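Local coordinates for protein 2-hydroxyisobutyryl-CoA synthetase (Aquincola tertiaricarbonis, PDB 6HDY) that belongs to the AMP-binding (ANL) superfamily, with a large N-terminal part and a smaller C-terminal domain, at residues D30-W34 with P354-T358; S408-L414 with F477-N481. One frame throughout, in Å; residues are numbered along the deposited sequence.

Interaction 1 of 2, residues D30-W34 with P354-T358; sequences DSRYW and PCGRT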
loop_
_atom_site.group_PDB
_atom_site.type_symbol
_atom_site.label_atom_id
_atom_site.label_comp_id
_atom_site.label_asym_id
_atom_site.label_seq_id
_atom_site.Cartn_x
_atom_site.Cartn_y
_atom_site.Cartn_z
ATOM N N ASP A 30 8.742 3.523 31.622
ATOM C CA ASP A 30 8.192 4.586 32.478
ATOM C C ASP A 30 8.379 6.021 31.953
ATOM O O ASP A 30 7.775 6.919 32.510
ATOM C CB ASP A 30 8.727 4.471 33.925
ATOM C CG ASP A 30 10.235 4.577 34.148
ATOM O OD1 ASP A 30 10.973 4.838 33.176
ATOM O OD2 ASP A 30 10.662 4.479 35.304
ATOM N N SER A 31 9.143 6.228 30.854
ATOM C CA SER A 31 9.414 7.545 30.258
ATOM C C SER A 31 8.283 8.040 29.348
ATOM O O SER A 31 7.765 7.281 28.501
ATOM C CB SER A 31 10.722 7.512 29.462
ATOM O OG SER A 31 11.153 8.809 29.075
ATOM N N ARG A 32 7.931 9.337 29.501
ATOM C CA ARG A 32 6.940 10.010 28.662
ATOM C C ARG A 32 7.570 10.387 27.287
ATOM O O ARG A 32 6.870 10.438 26.246
ATOM C CB ARG A 32 6.451 11.276 29.370
ATOM C CG ARG A 32 5.466 12.101 28.549
ATOM C CD ARG A 32 5.050 13.350 29.292
ATOM N NE ARG A 32 4.351 12.992 30.523
ATOM C CZ ARG A 32 4.039 13.844 31.487
ATOM N NH1 ARG A 32 3.397 13.423 32.570
ATOM N NH2 ARG A 32 4.382 15.126 31.386
ATOM N N TYR A 33 8.890 10.673 27.318
ATOM C CA TYR A 33 9.660 11.153 26.173
ATOM C C TYR A 33 10.594 10.096 25.597
ATOM O O TYR A 33 11.217 9.339 26.348
ATOM C CB TYR A 33 10.474 12.404 26.565
ATOM C CG TYR A 33 9.776 13.300 27.567
ATOM C CD1 TYR A 33 8.786 14.195 27.165
ATOM C CD2 TYR A 33 10.107 13.259 28.919
ATOM C CE1 TYR A 33 8.131 15.012 28.084
ATOM C CE2 TYR A 33 9.479 14.092 29.843
ATOM C CZ TYR A 33 8.491 14.965 29.422
ATOM O OH TYR A 33 7.867 15.785 30.329
ATOM N N TRP A 34 10.685 10.053 24.255
ATOM C CA TRP A 34 11.583 9.177 23.515
ATOM C C TRP A 34 12.985 9.747 23.710
ATOM O O TRP A 34 13.898 9.002 24.074
ATOM C CB TRP A 34 11.190 9.115 22.025
ATOM C CG TRP A 34 12.087 8.252 21.178
ATOM C CD1 TRP A 34 13.287 8.604 20.633
ATOM C CD2 TRP A 34 11.795 6.936 20.683
ATOM N NE1 TRP A 34 13.789 7.567 19.876
ATOM C CE2 TRP A 34 12.890 6.533 19.885
ATOM C CE3 TRP A 34 10.697 6.064 20.813
ATOM C CZ2 TRP A 34 12.929 5.295 19.234
ATOM C CZ3 TRP A 34 10.752 4.827 20.191
ATOM C CH2 TRP A 34 11.863 4.449 19.423
ATOM N N PRO A 354 1.306 21.023 28.524
ATOM C CA PRO A 354 1.002 20.016 29.577
ATOM C C PRO A 354 1.945 18.800 29.622
ATOM O O PRO A 354 2.182 18.263 30.712
ATOM C CB PRO A 354 -0.451 19.602 29.294
ATOM C CG PRO A 354 -1.011 20.684 28.446
ATOM C CD PRO A 354 0.123 21.292 27.676
ATOM N N CYS A 355 2.494 18.378 28.461
ATOM C CA CYS A 355 3.441 17.262 28.397
ATOM C C CYS A 355 4.831 17.662 28.922
ATOM O O CYS A 355 5.611 16.792 29.299
ATOM C CB CYS A 355 3.510 16.653 26.996
ATOM S SG CYS A 355 4.205 17.746 25.730
ATOM N N GLY A 356 5.099 18.969 28.989
ATOM C CA GLY A 356 6.383 19.490 29.446
ATOM C C GLY A 356 7.441 19.608 28.359
ATOM O O GLY A 356 8.608 19.876 28.657
ATOM N N ARG A 357 7.054 19.400 27.088
ATOM C CA ARG A 357 7.964 19.573 25.955
ATOM C C ARG A 357 8.094 21.076 25.685
ATOM O O ARG A 357 7.087 21.805 25.650
ATOM C CB ARG A 357 7.495 18.788 24.717
ATOM C CG ARG A 357 7.774 17.280 24.833
ATOM C CD ARG A 357 7.136 16.478 23.713
ATOM N NE ARG A 357 7.414 15.046 23.831
ATOM C CZ ARG A 357 6.634 14.160 24.447
ATOM N NH1 ARG A 357 6.963 12.885 24.470
ATOM N NH2 ARG A 357 5.516 14.550 25.046
ATOM N N THR A 358 9.338 21.548 25.560
ATOM C CA THR A 358 9.649 22.974 25.373
ATOM C C THR A 358 9.639 23.398 23.886
ATOM O O THR A 358 10.621 23.954 23.387
ATOM C CB THR A 358 10.994 23.252 26.025
ATOM O OG1 THR A 358 11.902 22.306 25.488
ATOM C CG2 THR A 358 10.963 23.145 27.561
HETATM O O HOH W 1 8.309 11.147 22.652
#
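The loop before helix 36-40 meets the loop between strands 340-347 and 361-362. Y33 and R357 each bury 62 Å² here, with R32 close behind at 50 Å². Look first at the carbonyl of C355: Y33 OH donates to C355 O at 2.7 Å, and R32 NH2 reaches the same C355 O at 2.9 Å, so one backbone oxygen takes two side-chain donors. G356 follows with a positive phi of 87°, and a CB on it would clash with Y33 OH. The R357 guanidinium lays a face against the edge of the Y33 ring, R357 CZ to Y33 CD1 at 3.5 Å, while R357 NH1 makes a weak hydrogen bond to R32 O at 3.0 Å. A water bridges R357 NH1 (2.9 Å) and W34 N (3.1 Å). R357 NE finds its acid in E39 of helix 36-40, a salt bridge. Across the segments no charge pair forms; the link is made by side-chain donors on the backbone carbonyls of C355 and R32 and depends on the path of the main chain.

Interaction 2 of 2, residues S408-L414 with F477-N481; sequences SAMDELL and FRALN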
loop_
_atom_site.group_PDB
_atom_site.type_symbol
_atom_site.label_atom_id
_atom_site.label_comp_id
_atom_site.label_asym_id
_atom_site.label_seq_id
_atom_site.Cartn_x
_atom_site.Cartn_y
_atom_site.Cartn_z
ATOM N N SER A 408 -16.602 35.626 -10.332
ATOM C CA SER A 408 -17.386 36.823 -10.002
ATOM C C SER A 408 -17.521 36.948 -8.478
ATOM O O SER A 408 -17.315 35.952 -7.769
ATOM C CB SER A 408 -18.757 36.781 -10.675
ATOM O OG SER A 408 -19.402 35.527 -10.518
ATOM N N ALA A 409 -17.831 38.166 -7.968
ATOM C CA ALA A 409 -17.986 38.389 -6.523
ATOM C C ALA A 409 -19.252 37.711 -5.972
ATOM O O ALA A 409 -20.298 37.725 -6.633
ATOM C CB ALA A 409 -17.993 39.875 -6.208
ATOM N N MET A 410 -19.140 37.081 -4.782
ATOM C CA MET A 410 -20.266 36.393 -4.156
ATOM C C MET A 410 -20.908 37.207 -3.051
ATOM O O MET A 410 -20.212 37.702 -2.157
ATOM C CB MET A 410 -19.855 35.025 -3.623
ATOM C CG MET A 410 -19.552 34.026 -4.702
ATOM S SD MET A 410 -18.933 32.495 -3.995
ATOM C CE MET A 410 -17.345 33.025 -3.381
ATOM N N ASP A 411 -22.251 37.329 -3.114
ATOM C CA ASP A 411 -23.048 38.058 -2.128
ATOM C C ASP A 411 -23.467 37.147 -0.966
ATOM O O ASP A 411 -23.572 37.608 0.180
ATOM C CB ASP A 411 -24.276 38.691 -2.797
ATOM C CG ASP A 411 -23.943 39.848 -3.731
ATOM O OD1 ASP A 411 -23.130 40.718 -3.338
ATOM O OD2 ASP A 411 -24.532 39.910 -4.837
ATOM N N GLU A 412 -23.702 35.851 -1.269
ATOM C CA GLU A 412 -24.133 34.857 -0.283
ATOM C C GLU A 412 -23.346 33.554 -0.415
ATOM O O GLU A 412 -22.753 33.270 -1.457
ATOM C CB GLU A 412 -25.655 34.548 -0.390
ATOM C CG GLU A 412 -26.565 35.696 -0.833
ATOM C CD GLU A 412 -27.281 35.451 -2.149
ATOM O OE1 GLU A 412 -26.604 35.368 -3.201
ATOM O OE2 GLU A 412 -28.527 35.319 -2.120
ATOM N N LEU A 413 -23.398 32.743 0.644
ATOM C CA LEU A 413 -22.783 31.437 0.729
ATOM C C LEU A 413 -23.814 30.360 0.366
ATOM O O LEU A 413 -24.849 30.281 1.009
ATOM C CB LEU A 413 -22.239 31.220 2.152
ATOM C CG LEU A 413 -21.644 29.826 2.469
ATOM C CD1 LEU A 413 -20.450 29.502 1.575
ATOM C CD2 LEU A 413 -21.247 29.731 3.922
ATOM N N LEU A 414 -23.529 29.540 -0.668
ATOM C CA LEU A 414 -24.420 28.456 -1.086
ATOM C C LEU A 414 -23.913 27.143 -0.477
ATOM O O LEU A 414 -22.756 26.753 -0.704
ATOM C CB LEU A 414 -24.545 28.336 -2.629
ATOM C CG LEU A 414 -25.011 29.563 -3.441
ATOM C CD1 LEU A 414 -25.124 29.217 -4.907
ATOM C CD2 LEU A 414 -26.351 30.111 -2.947
ATOM N N PHE A 477 -22.726 27.095 -9.542
ATOM C CA PHE A 477 -23.067 28.188 -8.622
ATOM C C PHE A 477 -24.334 28.922 -9.081
ATOM O O PHE A 477 -25.259 29.123 -8.280
ATOM C CB PHE A 477 -21.885 29.179 -8.472
ATOM C CG PHE A 477 -22.169 30.358 -7.565
ATOM C CD1 PHE A 477 -21.957 30.269 -6.191
ATOM C CD2 PHE A 477 -22.648 31.558 -8.083
ATOM C CE1 PHE A 477 -22.230 31.355 -5.351
ATOM C CE2 PHE A 477 -22.932 32.636 -7.236
ATOM C CZ PHE A 477 -22.725 32.523 -5.875
ATOM N N ARG A 478 -24.357 29.335 -10.369
ATOM C CA ARG A 478 -25.480 30.055 -10.949
ATOM C C ARG A 478 -26.731 29.193 -10.980
ATOM O O ARG A 478 -27.777 29.664 -10.543
ATOM C CB ARG A 478 -25.128 30.661 -12.312
ATOM C CG ARG A 478 -24.049 31.728 -12.172
ATOM C CD ARG A 478 -24.281 32.911 -13.060
ATOM N NE ARG A 478 -23.399 34.021 -12.703
ATOM C CZ ARG A 478 -22.573 34.623 -13.551
ATOM N NH1 ARG A 478 -22.506 34.228 -14.818
ATOM N NH2 ARG A 478 -21.815 35.632 -13.145
ATOM N N ALA A 479 -26.598 27.901 -11.368
ATOM C CA ALA A 479 -27.710 26.943 -11.392
ATOM C C ALA A 479 -28.322 26.758 -10.011
ATOM O O ALA A 479 -29.547 26.752 -9.891
ATOM C CB ALA A 479 -27.247 25.603 -11.937
ATOM N N LEU A 480 -27.473 26.653 -8.968
ATOM C CA LEU A 480 -27.908 26.477 -7.585
ATOM C C LEU A 480 -28.603 27.732 -7.038
ATOM O O LEU A 480 -29.699 27.607 -6.487
ATOM C CB LEU A 480 -26.770 25.989 -6.675
ATOM C CG LEU A 480 -27.124 25.680 -5.197
ATOM C CD1 LEU A 480 -28.296 24.682 -5.069
ATOM C CD2 LEU A 480 -25.926 25.169 -4.461
ATOM N N ASN A 481 -27.987 28.924 -7.216
ATOM C CA ASN A 481 -28.546 30.202 -6.767
ATOM C C ASN A 481 -29.940 30.439 -7.366
ATOM O O ASN A 481 -30.885 30.698 -6.621
ATOM C CB ASN A 481 -27.595 31.368 -7.073
ATOM C CG ASN A 481 -27.635 32.470 -6.033
ATOM O OD1 ASN A 481 -28.281 32.362 -4.977
ATOM N ND2 ASN A 481 -26.929 33.552 -6.301
#
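The largest bump on this surface is L414, which gives up 111 Å² as its CA-to-CB bond points at the helix. It fits between F477, L480 and N481, one turn of helix 474-486, whose continuity is marked by the 2.9 Å bond from N481 N to F477 O. L414 CD1 sits over the face of the F477 ring, 3.9 Å from its centroid in a CH-pi contact, and also comes within 3.4 Å of F477 O. L414 CB meets L480 CD2 at 3.9 Å, and L414 CD2 lies 3.6 Å from N481 OD1.

F477 is the bump going the other way. Its ring fills the hollow between L414 and M410, with M410 CG 3.7 Å from F477 CZ. M410 SD stands 4.6 Å from the ring centroid, an oblique Met-aromatic contact, and E412 O approaches the ring edge, 4.4 Å from F477 CE1. At the more exposed margin, S408 OG lies 3.6 Å from R478 NH2.

In the C-terminal domain, this packs helix 474-486 against the mixed sheet at the start of strand 413-419. V403 of the adjacent antiparallel strand 399-403 also touches F477 and L480, while K451 of parallel strand 450-454, on the other flank, hydrogen-bonds N481 OD1.

Overall arrangement
The two contacts lie on opposite sides of the chain's centre, 49 Å apart between centres and about 33 Å between nearest atoms, and they do not touch. They come in series: interaction 1 closes at T358 before interaction 2 opens at S408. Interaction 1 spans 320 residues, tying the loop before helix 36-40 to the one between strands 340-347 and 361-362, so it draws early and late parts of the large N-terminal portion together. Interaction 2 spans only 63 and stays within the small C-terminal domain, between its mixed sheet and helix 474-486. They share no helix, strand or sheet. Each therefore joins parts within one side of the two-part ANL architecture, and neither bridges the two.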